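Local coordinates for probable thiol peroxidase (Chromobacterium violaceum, PDB 3KEB) that acts as a thiol peroxidase of the redoxin family, whose members reduce peroxides at the expense of thiols, at the interface of chains A and B. Coordinates in Å, arbitrary orientation; residue numbers count along the deposited sequence, not the author numbering. Chains: chain A/B, Probable thiol peroxidase.

All three contacts are patches of one two-fold symmetric interface between chains A and B. The C-alpha centres of contact 1 and contact 2 lie about 11 Å apart, and the two share A:Ser58 and B:Ser94. Contact 3 is about 13 Å from contact 1 and about 12 Å from contact 2. Helix 93-103 contributes to every patch: its first turn meets A:Tyr135 in contact 1 and, as the two-fold twin with chains exchanged, B:Tyr135 in contact 3; farther along, it meets the loops of A:Asp60 and B:Asp60 in contact 2. Such continuity would suit a dimer, although the structure alone does not prove one in solution.

Contact 1: the interface of chains A and B. Residues chain A 10, 58, 61, 131-132, 135; chain B 38, 92-94, 114.
The ring of A:Tyr10, whose hydroxyl meets B:Lys38, carries A:Leu132 CD2 on one face, 3.8 Å above the plane and toward the rim; A:Pro131 CG and a water lie at its edge, in plane. The same methyl lies over the rim of one face of the A:Tyr135 ring. B:Leu114 CD1 reaches that second ring at CD1, 3.8 Å away, the two side chains passing at a slant. The A:Tyr135 hydroxyl OH pairs with B:Ser94 OG at 2.6 Å. B:Ser94 OG also donates to the carboxylate oxygen A:Glu61 OE2 at 2.6 Å, along its anti lone pair. From the syn side, 30° out of the carboxylate plane, comes the side-chain amine nitrogen B:Lys38 NZ, 3.0 Å from A:Glu61 OE2, in a tip-to-tip salt bridge. B:Lys38 runs extended beside A:Leu132 and bends only at its last torsion (chi4 66°), which turns NZ toward A:Glu61. Water joins A:Glu61 OE1 to the A:Tyr10 hydroxyl, and B:Lys38 NZ bonds a second water shared with that hydroxyl. In the fold, B:Ser94 sits in the first turn of helix 93-103, B:Lys38 between strands 32-35 and 40-42, A:Tyr10 at the end of strand 7-10, and A:Tyr135 in the loop before strand 139-143.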
ATOM      1  N   TYR A  10       4.436 -16.168 -11.091  1.00 11.60           N
ATOM      2  CA  TYR A  10       5.190 -14.927 -10.923  1.00 11.74           C
ATOM      3  C   TYR A  10       6.643 -15.343 -10.978  1.00 12.00           C
ATOM      4  O   TYR A  10       7.171 -15.887 -10.040  1.00 11.02           O
ATOM      5  CB  TYR A  10       4.818 -14.245  -9.578  1.00 12.17           C
ATOM      6  CG  TYR A  10       5.696 -13.083  -9.194  1.00 12.07           C
ATOM      7  CD1 TYR A  10       5.761 -11.961  -9.988  1.00 12.88           C
ATOM      8  CD2 TYR A  10       6.411 -13.084  -8.004  1.00 14.83           C
ATOM      9  CE1 TYR A  10       6.564 -10.883  -9.641  1.00 14.48           C
ATOM     10  CE2 TYR A  10       7.204 -11.986  -7.631  1.00 14.70           C
ATOM     11  CZ  TYR A  10       7.255 -10.894  -8.441  1.00 16.28           C
ATOM     12  OH  TYR A  10       8.012  -9.802  -8.102  1.00 16.07           O
ATOM     13  N   SER A  58       0.765  -3.718  -8.593  1.00  2.95           N
ATOM     14  CA  SER A  58       0.989  -2.465  -8.046  1.00  6.99           C
ATOM     15  C   SER A  58       1.275  -1.474  -9.284  1.00  6.49           C
ATOM     16  O   SER A  58       1.639  -1.990 -10.279  1.00  9.49           O
ATOM     17  CB  SER A  58       2.321  -2.419  -7.343  1.00  9.93           C
ATOM     18  OG  SER A  58       2.839  -1.056  -7.166  1.00 10.62           O
ATOM     19  N   GLU A  61       4.974  -1.646 -10.340  1.00 12.03           N
ATOM     20  CA  GLU A  61       5.535  -2.749 -11.146  1.00 12.70           C
ATOM     21  C   GLU A  61       5.449  -2.288 -12.612  1.00 12.21           C
ATOM     22  O   GLU A  61       4.694  -1.380 -12.930  1.00 12.73           O
ATOM     23  CB  GLU A  61       4.726  -4.025 -10.980  1.00 12.80           C
ATOM     24  CG  GLU A  61       4.843  -4.710  -9.583  1.00 13.27           C
ATOM     25  CD  GLU A  61       6.270  -5.236  -9.256  1.00 18.01           C
ATOM     26  OE1 GLU A  61       7.015  -5.689 -10.195  1.00 14.22           O
ATOM     27  OE2 GLU A  61       6.655  -5.173  -8.054  1.00 16.34           O
ATOM     28  N   PRO A 131       6.351 -14.641  -2.871  1.00 15.75           N
ATOM     29  CA  PRO A 131       6.676 -13.254  -2.537  1.00 15.38           C
ATOM     30  C   PRO A 131       5.546 -12.232  -2.762  1.00 14.77           C
ATOM     31  O   PRO A 131       5.780 -11.041  -2.678  1.00 13.88           O
ATOM     32  CB  PRO A 131       7.796 -12.926  -3.519  1.00 15.57           C
ATOM     33  CG  PRO A 131       7.638 -13.878  -4.615  1.00 17.18           C
ATOM     34  CD  PRO A 131       6.663 -14.910  -4.272  1.00 16.54           C
ATOM     35  N   LEU A 132       4.367 -12.688  -3.143  1.00 14.92           N
ATOM     36  CA  LEU A 132       3.262 -11.767  -3.446  1.00 14.63           C
ATOM     37  C   LEU A 132       2.207 -11.703  -2.329  1.00 13.53           C
ATOM     38  O   LEU A 132       1.118 -11.167  -2.534  1.00 11.82           O
ATOM     39  CB  LEU A 132       2.630 -12.095  -4.798  1.00 13.91           C
ATOM     40  CG  LEU A 132       3.532 -11.812  -6.016  1.00 15.88           C
ATOM     41  CD1 LEU A 132       2.787 -12.121  -7.298  1.00 12.74           C
ATOM     42  CD2 LEU A 132       4.118 -10.345  -6.022  1.00 11.26           C
ATOM     43  N   TYR A 135      -0.745  -9.019  -1.923  1.00 12.53           N
ATOM     44  CA  TYR A 135      -1.114  -8.337  -3.115  1.00 13.07           C
ATOM     45  C   TYR A 135      -2.469  -8.772  -3.656  1.00 12.69           C
ATOM     46  O   TYR A 135      -2.922  -9.897  -3.404  1.00 14.47           O
ATOM     47  CB  TYR A 135      -0.047  -8.519  -4.242  1.00 12.48           C
ATOM     48  CG  TYR A 135       1.218  -7.696  -4.104  1.00 11.63           C
ATOM     49  CD1 TYR A 135       2.215  -8.040  -3.198  1.00 10.72           C
ATOM     50  CD2 TYR A 135       1.473  -6.634  -4.974  1.00 12.22           C
ATOM     51  CE1 TYR A 135       3.394  -7.307  -3.148  1.00  6.76           C
ATOM     52  CE2 TYR A 135       2.624  -5.896  -4.900  1.00 13.64           C
ATOM     53  CZ  TYR A 135       3.581  -6.239  -3.987  1.00 11.91           C
ATOM     54  OH  TYR A 135       4.711  -5.508  -3.956  1.00  9.22           O
TER
ATOM     55  N   LYS B  38      10.321  -7.811  -1.302  1.00 10.17           N
ATOM     56  CA  LYS B  38       9.258  -8.816  -1.145  1.00 10.24           C
ATOM     57  C   LYS B  38       9.643  -9.979  -0.208  1.00  9.99           C
ATOM     58  O   LYS B  38       8.936 -10.965  -0.141  1.00  9.93           O
ATOM     59  CB  LYS B  38       8.704  -9.316  -2.487  1.00 10.53           C
ATOM     60  CG  LYS B  38       8.209  -8.185  -3.438  1.00 10.93           C
ATOM     61  CD  LYS B  38       7.472  -8.764  -4.640  1.00 12.43           C
ATOM     62  CE  LYS B  38       7.034  -7.743  -5.680  1.00 14.62           C
ATOM     63  NZ  LYS B  38       8.199  -7.089  -6.378  1.00 12.72           N
ATOM     64  N   SER B  92       3.231  -0.233  -0.653  1.00 11.09           N
ATOM     65  CA  SER B  92       3.576  -1.565  -1.185  1.00 11.08           C
ATOM     66  C   SER B  92       5.091  -1.766  -1.261  1.00  9.26           C
ATOM     67  O   SER B  92       5.829  -0.801  -1.390  1.00 11.18           O
ATOM     68  CB  SER B  92       2.974  -1.785  -2.579  1.00  9.81           C
ATOM     69  OG  SER B  92       3.587  -0.915  -3.548  1.00 11.04           O
ATOM     70  N   PRO B  93       5.562  -3.023  -1.206  1.00  9.77           N
ATOM     71  CA  PRO B  93       6.987  -3.271  -1.505  1.00  8.69           C
ATOM     72  C   PRO B  93       7.418  -2.706  -2.821  1.00  9.69           C
ATOM     73  O   PRO B  93       8.497  -2.139  -2.909  1.00  9.91           O
ATOM     74  CB  PRO B  93       7.079  -4.798  -1.514  1.00  9.48           C
ATOM     75  CG  PRO B  93       6.014  -5.225  -0.525  1.00  8.49           C
ATOM     76  CD  PRO B  93       4.871  -4.239  -0.777  1.00  8.14           C
ATOM     77  N   SER B  94       6.541  -2.800  -3.824  1.00  9.83           N
ATOM     78  CA  SER B  94       6.814  -2.320  -5.144  1.00 10.03           C
ATOM     79  C   SER B  94       7.071  -0.789  -5.102  1.00 10.32           C
ATOM     80  O   SER B  94       8.081  -0.299  -5.635  1.00  8.91           O
ATOM     81  CB  SER B  94       5.662  -2.678  -6.096  1.00 10.84           C
ATOM     82  OG  SER B  94       5.344  -4.074  -6.089  1.00 10.44           O
ATOM     83  N   LEU B 114       1.838  -4.471   4.387  1.00 17.06           N
ATOM     84  CA  LEU B 114       0.670  -4.980   3.625  1.00 19.62           C
ATOM     85  C   LEU B 114       0.032  -6.307   4.079  1.00 22.93           C
ATOM     86  O   LEU B 114      -1.169  -6.524   3.815  1.00 27.24           O
ATOM     87  CB  LEU B 114       0.966  -5.014   2.120  1.00 18.48           C
ATOM     88  CG  LEU B 114       1.667  -6.239   1.606  1.00 16.15           C
ATOM     89  CD1 LEU B 114       1.699  -6.236   0.064  1.00  9.54           C
ATOM     90  CD2 LEU B 114       3.075  -6.275   2.185  1.00 17.38           C
TER
HETATM   91  O   HOH W   1       8.573  -7.723  -9.562  1.00 16.00           O
HETATM   92  O   HOH W   2      10.521  -8.436  -6.981  1.00 23.21           O

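Contact 2: the interface of chains A and B. Residues chain A 58, 60, 95, 98; chain B 60, 94-95, 98, 102.
A polar, charge-rich patch of the two-fold interface joins A:Asp60 and A:Arg98 to B:Ser95, B:Arg98 and B:Glu102, and probably helps to hold the two chains together. B:Arg98 grips A:Asp60 side-on: NE reaches OD1 at 2.9 Å, nearly straight (176° at H), and NH2 reaches OD2. Both oxygens are met from above the carboxylate plane, which is steeply inclined to the guanidinium. B:Ser95 OG adds a bond to A:Asp60 OD2 at 2.7 Å from the anti side. End-on, B:Arg98 also holds B:Asp60 of its own chain, NH2 to OD2 at 2.8 Å, while A:Ser95 OG donates to the anti lone pair of that B:Asp60 OD2 at 2.6 Å. The bend at chi2 of B:Arg98 (-92°) brings its guanidinium between the two aspartates. The two guanidiniums stack almost parallel, 6° apart, with B:Arg98 NE over the centre of the A:Arg98 plane; the surrounding carboxylates would offset the like charges. A:Arg98 NH2 meets B:Glu102 OE2 tip to tip at 3.1 Å. A water bonds A:Ser95 OG and B:Ser95 OG. These serines, arginines and B:Glu102 lie on helix 93-103, whereas A:Asp60 and B:Asp60 belong to the loop between strand 51-55 and helix 67-77, where A:Ser58 OG accepts from A:Asp60 N.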
ATOM      1  N   SER A  58       0.765  -3.718  -8.593  1.00  2.95           N
ATOM      2  CA  SER A  58       0.989  -2.465  -8.046  1.00  6.99           C
ATOM      3  C   SER A  58       1.275  -1.474  -9.284  1.00  6.49           C
ATOM      4  O   SER A  58       1.639  -1.990 -10.279  1.00  9.49           O
ATOM      5  CB  SER A  58       2.321  -2.419  -7.343  1.00  9.93           C
ATOM      6  OG  SER A  58       2.839  -1.056  -7.166  1.00 10.62           O
ATOM      7  N   ASP A  60       3.646   0.499  -9.312  1.00 10.93           N
ATOM      8  CA  ASP A  60       5.087   0.563  -9.330  1.00 12.28           C
ATOM      9  C   ASP A  60       5.749  -0.721  -9.785  1.00 11.74           C
ATOM     10  O   ASP A  60       6.944  -0.899  -9.623  1.00 14.10           O
ATOM     11  CB  ASP A  60       5.571   1.036  -7.963  1.00 11.61           C
ATOM     12  CG  ASP A  60       5.333   2.511  -7.763  1.00 16.13           C
ATOM     13  OD1 ASP A  60       5.877   3.287  -8.587  1.00 16.50           O
ATOM     14  OD2 ASP A  60       4.674   2.906  -6.798  1.00 13.05           O
ATOM     15  N   SER A  95       0.963   6.711  -2.912  1.00  8.83           N
ATOM     16  CA  SER A  95       1.648   6.182  -4.103  1.00  9.16           C
ATOM     17  C   SER A  95       0.784   6.222  -5.360  1.00 10.14           C
ATOM     18  O   SER A  95       1.298   6.475  -6.437  1.00 11.21           O
ATOM     19  CB  SER A  95       2.135   4.745  -3.886  1.00  9.51           C
ATOM     20  OG  SER A  95       3.025   4.717  -2.789  1.00  9.35           O
ATOM     21  N   ARG A  98       0.923   9.737  -6.552  1.00 11.60           N
ATOM     22  CA  ARG A  98       2.208   9.957  -7.213  1.00 13.22           C
ATOM     23  C   ARG A  98       2.187   9.384  -8.658  1.00 12.93           C
ATOM     24  O   ARG A  98       2.602  10.054  -9.586  1.00 13.03           O
ATOM     25  CB  ARG A  98       3.333   9.293  -6.460  1.00 14.83           C
ATOM     26  CG  ARG A  98       4.653   9.451  -7.131  1.00 17.30           C
ATOM     27  CD  ARG A  98       5.468   8.170  -7.016  1.00 20.94           C
ATOM     28  NE  ARG A  98       6.611   8.291  -7.915  1.00 24.20           N
ATOM     29  CZ  ARG A  98       6.771   7.643  -9.071  1.00 22.97           C
ATOM     30  NH1 ARG A  98       5.869   6.745  -9.517  1.00 20.84           N
ATOM     31  NH2 ARG A  98       7.878   7.886  -9.766  1.00 25.65           N
TER
ATOM     32  N   ASP B  60       5.844   8.418  -0.338  1.00 14.65           N
ATOM     33  CA  ASP B  60       5.349   9.290  -1.421  1.00 14.05           C
ATOM     34  C   ASP B  60       4.572  10.523  -0.941  1.00 13.42           C
ATOM     35  O   ASP B  60       3.988  11.241  -1.739  1.00 14.98           O
ATOM     36  CB  ASP B  60       4.534   8.469  -2.436  1.00 13.50           C
ATOM     37  CG  ASP B  60       5.407   7.480  -3.206  1.00 17.00           C
ATOM     38  OD1 ASP B  60       6.539   7.851  -3.640  1.00 18.01           O
ATOM     39  OD2 ASP B  60       5.005   6.320  -3.401  1.00 13.54           O
ATOM     40  N   SER B  94       6.541  -2.800  -3.824  1.00  9.83           N
ATOM     41  CA  SER B  94       6.814  -2.320  -5.144  1.00 10.03           C
ATOM     42  C   SER B  94       7.071  -0.789  -5.102  1.00 10.32           C
ATOM     43  O   SER B  94       8.081  -0.299  -5.635  1.00  8.91           O
ATOM     44  CB  SER B  94       5.662  -2.678  -6.096  1.00 10.84           C
ATOM     45  OG  SER B  94       5.344  -4.074  -6.089  1.00 10.44           O
ATOM     46  N   SER B  95       6.223  -0.048  -4.415  1.00 10.95           N
ATOM     47  CA  SER B  95       6.406   1.421  -4.294  1.00 11.07           C
ATOM     48  C   SER B  95       7.642   1.781  -3.477  1.00 11.21           C
ATOM     49  O   SER B  95       8.355   2.715  -3.803  1.00 12.85           O
ATOM     50  CB  SER B  95       5.172   2.085  -3.725  1.00  9.45           C
ATOM     51  OG  SER B  95       4.039   1.723  -4.496  1.00 10.41           O
ATOM     52  N   ARG B  98      10.683   1.338  -5.694  1.00 13.51           N
ATOM     53  CA  ARG B  98      10.790   2.435  -6.634  1.00 12.84           C
ATOM     54  C   ARG B  98      11.313   3.695  -5.956  1.00 14.15           C
ATOM     55  O   ARG B  98      12.192   4.391  -6.508  1.00 16.15           O
ATOM     56  CB  ARG B  98       9.458   2.671  -7.322  1.00 13.50           C
ATOM     57  CG  ARG B  98       9.478   3.802  -8.418  1.00 15.44           C
ATOM     58  CD  ARG B  98       9.102   5.119  -7.800  1.00 15.28           C
ATOM     59  NE  ARG B  98       7.797   4.954  -7.227  1.00 16.27           N
ATOM     60  CZ  ARG B  98       7.349   5.497  -6.104  1.00 18.75           C
ATOM     61  NH1 ARG B  98       8.077   6.377  -5.397  1.00 20.36           N
ATOM     62  NH2 ARG B  98       6.125   5.173  -5.697  1.00 17.45           N
ATOM     63  N   GLU B 102      14.333   6.055  -6.894  1.00 19.18           N
ATOM     64  CA  GLU B 102      13.963   7.404  -7.305  1.00 20.97           C
ATOM     65  C   GLU B 102      14.580   8.465  -6.370  1.00 20.73           C
ATOM     66  O   GLU B 102      15.076   9.485  -6.843  1.00 20.55           O
ATOM     67  CB  GLU B 102      12.431   7.546  -7.306  1.00 21.19           C
ATOM     68  CG  GLU B 102      11.899   8.882  -7.780  1.00 24.63           C
ATOM     69  CD  GLU B 102      10.375   9.007  -7.640  1.00 27.38           C
ATOM     70  OE1 GLU B 102       9.739   8.225  -6.886  1.00 26.56           O
ATOM     71  OE2 GLU B 102       9.803   9.898  -8.304  1.00 32.25           O
TER
HETATM   72  O   HOH W   3       2.329   2.031  -2.287  1.00  9.74           O
HETATM   73  O   HOH W   4       9.272  -1.293  -7.958  1.00 14.10           O
HETATM   74  O   HOH W   5       7.741  11.108  -7.266  1.00 29.28           O

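Contact 3: the interface of chains A and B. Residues chain A 90, 92-94, 114, 117; chain B 90-91, 133-135.
A:Ser92 OG donates to the carboxylate oxygen B:Asp91 OD1 at 2.7 Å, arriving nearly in line with the C-O bond, within a patch of this redoxin-family protein where the loop into helix 93-103 and A:Leu114 meet the 133-135 loop of chain B. The serine hydroxyl stands between its backbone N and carbonyl carbon (chi1 64°), which points it at the aspartate. Nearby, the phenol oxygen B:Tyr135 OH takes a bond from the backbone A:Ser94 N at 3.2 Å and pairs with A:Ser94 OG at 2.7 Å. Two groups at the start of the helix therefore hold one hydroxyl, and A:Pro93, meeting the phenol tip to tip, packs CD against its CZ.

Farther along the tyrosine, A:Leu114 lays CD1 against the ring at CE2, 3.7 Å away. That methyl also meets B:Val90 CG2 at 4.0 Å, while the branch carbon A:Leu114 CG rests 3.6 Å from the carbonyl B:Ser133 O. B:Val90 CG2 in turn touches A:Ser92 CB.

In the next shell, the carbonyls of A:Val90 and B:Val90 face one another without touching; two waters bridge A:Val90 O and B:Val90 O, each water 2.8 Å from both oxygens. A:Arg117, poorly ordered, appears to reach one of them with NH1, its guanidinium lying between A:Val90 CG2 and A:Leu114 CA.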
ATOM      1  N   VAL A  90      -3.013  -2.768  -3.954  1.00 11.80           N
ATOM      2  CA  VAL A  90      -2.569  -2.679  -2.578  0.60 11.04           C
ATOM      3  C   VAL A  90      -1.742  -1.452  -2.268  1.00 11.80           C
ATOM      4  O   VAL A  90      -1.394  -1.206  -1.101  1.00 13.18           O
ATOM      5  CB  VAL A  90      -1.775  -3.975  -2.156  0.60 11.90           C
ATOM      6  CG1 VAL A  90      -0.295  -3.912  -2.557  0.60  9.99           C
ATOM      7  CG2 VAL A  90      -1.932  -4.211  -0.670  0.60 10.76           C
ATOM      8  N   SER A  92      -0.553   2.313  -1.491  1.00 10.88           N
ATOM      9  CA  SER A  92      -1.116   3.358  -0.653  1.00 10.81           C
ATOM     10  C   SER A  92      -1.806   4.421  -1.546  1.00  9.93           C
ATOM     11  O   SER A  92      -1.375   4.652  -2.688  1.00  9.77           O
ATOM     12  CB  SER A  92      -0.054   4.049   0.173  1.00 11.37           C
ATOM     13  OG  SER A  92       0.863   4.717  -0.682  1.00 11.51           O
ATOM     14  N   PRO A  93      -2.814   5.127  -0.990  1.00  9.46           N
ATOM     15  CA  PRO A  93      -3.308   6.275  -1.718  1.00  9.80           C
ATOM     16  C   PRO A  93      -2.205   7.254  -2.125  1.00  8.88           C
ATOM     17  O   PRO A  93      -2.242   7.797  -3.233  1.00 10.37           O
ATOM     18  CB  PRO A  93      -4.284   6.901  -0.749  1.00  9.68           C
ATOM     19  CG  PRO A  93      -4.801   5.763   0.081  1.00 10.07           C
ATOM     20  CD  PRO A  93      -3.596   4.836   0.222  1.00  9.97           C
ATOM     21  N   SER A  94      -1.245   7.502  -1.253  1.00  8.84           N
ATOM     22  CA  SER A  94      -0.142   8.432  -1.571  1.00  9.63           C
ATOM     23  C   SER A  94       0.632   7.998  -2.832  1.00  9.53           C
ATOM     24  O   SER A  94       1.022   8.852  -3.668  1.00 10.21           O
ATOM     25  CB  SER A  94       0.824   8.549  -0.376  1.00  9.01           C
ATOM     26  OG  SER A  94       0.056   8.791   0.826  1.00 11.32           O
ATOM     27  N   LEU A 114      -6.168  -0.329   1.185  1.00 20.03           N
ATOM     28  CA  LEU A 114      -5.741  -0.195   2.596  1.00 22.63           C
ATOM     29  C   LEU A 114      -6.926  -0.049   3.580  1.00 24.44           C
ATOM     30  O   LEU A 114      -6.830  -0.534   4.660  1.00 26.99           O
ATOM     31  CB  LEU A 114      -4.655   0.877   2.802  1.00 23.03           C
ATOM     32  CG  LEU A 114      -5.116   2.209   3.271  1.00 19.86           C
ATOM     33  CD1 LEU A 114      -3.991   3.215   3.557  1.00 12.94           C
ATOM     34  CD2 LEU A 114      -6.032   2.680   2.162  1.00 20.43           C
ATOM     35  N   ARG A 117      -8.587  -4.642   3.599  1.00 31.47           N
ATOM     36  CA  ARG A 117      -7.946  -5.608   2.725  1.00 31.57           C
ATOM     37  C   ARG A 117      -8.860  -6.822   2.402  1.00 31.20           C
ATOM     38  O   ARG A 117      -8.554  -7.564   1.490  1.00 31.72           O
ATOM     39  CB  ARG A 117      -6.625  -6.058   3.332  1.00 32.74           C
ATOM     40  CG  ARG A 117      -5.617  -4.895   3.658  1.00 33.87           C
ATOM     41  CD  ARG A 117      -4.935  -4.253   2.401  1.00 36.74           C
ATOM     42  NE  ARG A 117      -3.705  -3.539   2.789  1.00 38.21           N
ATOM     43  CZ  ARG A 117      -3.123  -2.526   2.132  1.00 37.12           C
ATOM     44  NH1 ARG A 117      -1.990  -2.014   2.604  1.00 30.75           N
ATOM     45  NH2 ARG A 117      -3.647  -2.040   0.999  1.00 38.87           N
TER
ATOM     46  N   VAL B  90       2.576   1.791   5.133  1.00 13.14           N
ATOM     47  CA  VAL B  90       1.584   0.992   4.432  1.00 12.73           C
ATOM     48  C   VAL B  90       1.828   0.903   2.930  1.00 12.69           C
ATOM     49  O   VAL B  90       1.045   0.274   2.220  1.00 13.39           O
ATOM     50  CB  VAL B  90       0.126   1.494   4.631  1.00 13.36           C
ATOM     51  CG1 VAL B  90      -0.196   1.456   6.074  1.00 15.53           C
ATOM     52  CG2 VAL B  90      -0.055   2.927   3.934  1.00  9.30           C
ATOM     53  N   ASP B  91       2.863   1.576   2.428  1.00 11.81           N
ATOM     54  CA  ASP B  91       3.195   1.492   1.037  1.00 12.31           C
ATOM     55  C   ASP B  91       3.460   0.073   0.623  1.00 12.36           C
ATOM     56  O   ASP B  91       3.943  -0.711   1.416  1.00 10.84           O
ATOM     57  CB  ASP B  91       4.453   2.293   0.680  1.00 12.52           C
ATOM     58  CG  ASP B  91       4.298   3.764   0.944  1.00 14.58           C
ATOM     59  OD1 ASP B  91       3.323   4.381   0.442  1.00 14.52           O
ATOM     60  OD2 ASP B  91       5.140   4.271   1.756  1.00 13.00           O
ATOM     61  N   SER B 133      -7.419   6.568   7.241  1.00 12.54           N
ATOM     62  CA  SER B 133      -7.835   5.230   7.618  1.00 13.72           C
ATOM     63  C   SER B 133      -6.850   4.187   7.058  1.00 13.39           C
ATOM     64  O   SER B 133      -6.579   4.161   5.861  1.00 14.65           O
ATOM     65  CB  SER B 133      -9.238   4.948   7.117  1.00 13.73           C
ATOM     66  OG  SER B 133      -9.628   3.651   7.570  1.00 17.51           O
ATOM     67  N   GLY B 134      -6.271   3.390   7.941  1.00 13.18           N
ATOM     68  CA  GLY B 134      -5.305   2.351   7.535  1.00 12.94           C
ATOM     69  C   GLY B 134      -3.849   2.765   7.473  1.00 13.06           C
ATOM     70  O   GLY B 134      -2.998   1.900   7.335  1.00 13.38           O
ATOM     71  N   TYR B 135      -3.527   4.062   7.555  1.00 12.30           N
ATOM     72  CA  TYR B 135      -2.134   4.487   7.597  1.00 11.64           C
ATOM     73  C   TYR B 135      -1.493   4.235   8.939  1.00 12.74           C
ATOM     74  O   TYR B 135      -2.173   4.169   9.944  1.00 11.40           O
ATOM     75  CB  TYR B 135      -1.995   5.969   7.333  1.00 12.36           C
ATOM     76  CG  TYR B 135      -2.044   6.361   5.894  1.00 10.12           C
ATOM     77  CD1 TYR B 135      -0.891   6.607   5.197  1.00 13.30           C
ATOM     78  CD2 TYR B 135      -3.254   6.494   5.229  1.00 11.36           C
ATOM     79  CE1 TYR B 135      -0.888   6.975   3.864  1.00 10.93           C
ATOM     80  CE2 TYR B 135      -3.261   6.880   3.860  1.00  9.07           C
ATOM     81  CZ  TYR B 135      -2.067   7.108   3.215  1.00 11.94           C
ATOM     82  OH  TYR B 135      -2.053   7.467   1.891  1.00  8.26           O
TER
HETATM   83  O   HOH W   6      -1.560   0.473   1.153  1.00 11.72           O
HETATM   84  O   HOH W   7       0.602  -2.071   0.710  1.00 19.27           O